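Local coordinates for protein phosphotransferase system, mannose/fructose/N-acetylgalactosamine-specific component IIB (Thermoanaerobacter tengcongensis, PDB 3LFJ) that probably transfers a phosphoryl group from a phosphohistidine to a sugar during uptake by the mannose/fructose/N-acetylgalactosamine phosphotransferase system, at residues 25-30 with 102-107. Residues are numbered along the deposited sequence; the frame is centred on the assembly and turned at random.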
loop_
_atom_site.group_PDB
_atom_site.type_symbol
_atom_site.label_atom_id
_atom_site.label_comp_id
_atom_site.label_asym_id
_atom_site.label_seq_id
_atom_site.Cartn_x
_atom_site.Cartn_y
_atom_site.Cartn_z
ATOM N N VAL A 25 4.619 -9.151 3.634
ATOM C CA VAL A 25 4.928 -8.782 5.020
ATOM C C VAL A 25 4.240 -7.496 5.463
ATOM O O VAL A 25 4.099 -7.251 6.660
ATOM C CB VAL A 25 6.445 -8.675 5.278
ATOM C CG1 VAL A 25 7.122 -10.000 4.965
ATOM C CG2 VAL A 25 7.078 -7.534 4.466
ATOM N N PHE A 26 3.810 -6.681 4.499
ATOM C CA PHE A 26 3.149 -5.418 4.800
ATOM C C PHE A 26 2.538 -4.904 3.512
ATOM O O PHE A 26 2.952 -5.324 2.427
ATOM C CB PHE A 26 4.161 -4.391 5.318
ATOM C CG PHE A 26 3.559 -3.333 6.201
ATOM C CD1 PHE A 26 3.108 -3.649 7.480
ATOM C CD2 PHE A 26 3.459 -2.023 5.764
ATOM C CE1 PHE A 26 2.576 -2.683 8.307
ATOM C CE2 PHE A 26 2.925 -1.043 6.596
ATOM C CZ PHE A 26 2.479 -1.383 7.863
ATOM N N ALA A 27 1.561 -4.013 3.632
ATOM C CA ALA A 27 1.006 -3.323 2.463
ATOM C C ALA A 27 0.694 -1.896 2.855
ATOM O O ALA A 27 0.165 -1.637 3.938
ATOM C CB ALA A 27 -0.230 -4.031 1.932
ATOM N N ARG A 28 1.017 -0.969 1.967
ATOM C CA ARG A 28 0.869 0.456 2.256
ATOM C C ARG A 28 0.340 1.177 1.018
ATOM O O ARG A 28 0.728 0.864 -0.115
ATOM C CB ARG A 28 2.220 1.039 2.672
ATOM C CG ARG A 28 2.275 2.570 2.763
ATOM C CD ARG A 28 3.632 2.985 3.301
ATOM N NE ARG A 28 3.841 4.428 3.246
ATOM C CZ ARG A 28 3.516 5.271 4.230
ATOM N NH1 ARG A 28 3.747 6.559 4.070
ATOM N NH2 ARG A 28 2.944 4.837 5.354
ATOM N N ILE A 29 -0.551 2.134 1.258
ATOM C CA ILE A 29 -1.044 3.025 0.203
ATOM C C ILE A 29 -0.439 4.404 0.416
ATOM O O ILE A 29 -0.591 5.012 1.484
ATOM C CB ILE A 29 -2.586 3.108 0.195
ATOM C CG1 ILE A 29 -3.164 1.742 -0.242
ATOM C CG2 ILE A 29 -3.057 4.258 -0.735
ATOM C CD1 ILE A 29 -4.660 1.566 -0.011
ATOM N N ASP A 30 0.275 4.906 -0.585
ATOM C CA ASP A 30 0.853 6.248 -0.510
ATOM C C ASP A 30 0.929 6.779 -1.917
ATOM O O ASP A 30 1.632 6.208 -2.764
ATOM C CB ASP A 30 2.250 6.208 0.135
ATOM C CG ASP A 30 2.839 7.600 0.388
ATOM O OD1 ASP A 30 2.502 8.568 -0.326
ATOM O OD2 ASP A 30 3.676 7.714 1.308
ATOM N N LEU A 102 4.330 -4.531 -0.020
ATOM C CA LEU A 102 3.540 -3.998 -1.143
ATOM C C LEU A 102 3.284 -2.512 -0.965
ATOM O O LEU A 102 2.900 -2.062 0.116
ATOM C CB LEU A 102 2.203 -4.711 -1.250
ATOM C CG LEU A 102 2.244 -6.217 -1.504
ATOM C CD1 LEU A 102 0.839 -6.764 -1.606
ATOM C CD2 LEU A 102 3.025 -6.504 -2.779
ATOM N N LEU A 103 3.498 -1.765 -2.037
ATOM C CA LEU A 103 3.246 -0.338 -2.039
ATOM C C LEU A 103 2.294 -0.005 -3.188
ATOM O O LEU A 103 2.574 -0.324 -4.344
ATOM C CB LEU A 103 4.585 0.389 -2.180
ATOM C CG LEU A 103 4.567 1.908 -2.089
ATOM C CD1 LEU A 103 3.900 2.340 -0.793
ATOM C CD2 LEU A 103 6.007 2.425 -2.152
ATOM N N PHE A 104 1.160 0.604 -2.858
ATOM C CA PHE A 104 0.172 1.035 -3.868
ATOM C C PHE A 104 0.098 2.535 -3.889
ATOM O O PHE A 104 0.286 3.185 -2.875
ATOM C CB PHE A 104 -1.243 0.515 -3.515
ATOM C CG PHE A 104 -1.334 -0.955 -3.415
ATOM C CD1 PHE A 104 -1.616 -1.712 -4.539
ATOM C CD2 PHE A 104 -1.123 -1.609 -2.193
ATOM C CE1 PHE A 104 -1.705 -3.109 -4.460
ATOM C CE2 PHE A 104 -1.207 -3.006 -2.113
ATOM C CZ PHE A 104 -1.503 -3.754 -3.242
ATOM N N LYS A 105 -0.222 3.094 -5.050
ATOM C CA LYS A 105 -0.472 4.517 -5.146
ATOM C C LYS A 105 -1.866 4.906 -4.624
ATOM O O LYS A 105 -2.066 6.020 -4.140
ATOM C CB LYS A 105 -0.334 4.934 -6.614
ATOM C CG LYS A 105 -0.230 6.420 -6.862
ATOM C CD LYS A 105 -0.084 6.635 -8.369
ATOM C CE LYS A 105 0.088 8.106 -8.697
ATOM N NZ LYS A 105 0.200 8.258 -10.198
ATOM N N ASN A 106 -2.833 3.999 -4.732
ATOM C CA ASN A 106 -4.205 4.348 -4.398
ATOM C C ASN A 106 -5.015 3.143 -3.935
ATOM O O ASN A 106 -4.635 1.989 -4.161
ATOM C CB ASN A 106 -4.874 5.030 -5.618
ATOM C CG ASN A 106 -4.651 4.272 -6.906
ATOM O OD1 ASN A 106 -4.995 3.100 -7.012
ATOM N ND2 ASN A 106 -4.075 4.948 -7.904
ATOM N N ILE A 107 -6.146 3.445 -3.292
ATOM C CA ILE A 107 -7.043 2.427 -2.773
ATOM C C ILE A 107 -7.609 1.528 -3.861
ATOM O O ILE A 107 -7.663 0.305 -3.696
ATOM C CB ILE A 107 -8.183 3.068 -1.935
ATOM C CG1 ILE A 107 -7.608 3.669 -0.657
ATOM C CG2 ILE A 107 -9.248 2.020 -1.609
ATOM C CD1 ILE A 107 -8.523 4.704 -0.006
#
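The Ile-29 side chain meets 102-107 through three of its carbons. Its CD1 reaches Ile-107 CG1 at 3.7 Å, the two side chains crossing at about a right angle. CG2 lies against Asn-106 CA, 3.8 Å away. CG1 sits beside the backbone N (chi1 -68°), which brings it to Phe-104 CB at 4.0 Å. The Phe-104 ring has Ala-27 CB and Arg-28 O at its edge. On the other face of the sheet, Arg-28 and Leu-103 run side by side, with CG of Arg-28 3.9 Å from Leu-103 CD1.

The two strands are parallel and share four backbone hydrogen bonds. Phe-104 N gives a nearly straight one to Arg-28 O (2.8 Å, 172°), and Asp-30 N returns one to Phe-104 O.

The Arg-28 chain is extended from CG to NE and carries its guanidinium beyond Leu-103. There NH1 forms a salt bridge with Asp-30 OD2 (3.0 Å), on the anti side of the carboxylate and somewhat out of its plane, and NH2 bonds Gln-165 O. Asp-30 is held further by His-35 NE2 on OD2 and by Arg-32 N on OD1. Asn-106 is the N-cap of helix 107-115: its side chain caps a backbone N of the first turn, and OD1 also bonds Thr-109 OG1. That helix packs Cys-110 on both Ile-29 and Phe-104.

Strands 22-30 and 98-104 are thus neighbours in the middle of the mainly parallel alpha/beta sheet of this sorbose-type IIB domain, where strand 98-104 turns at its C-terminal end into helix 107-115.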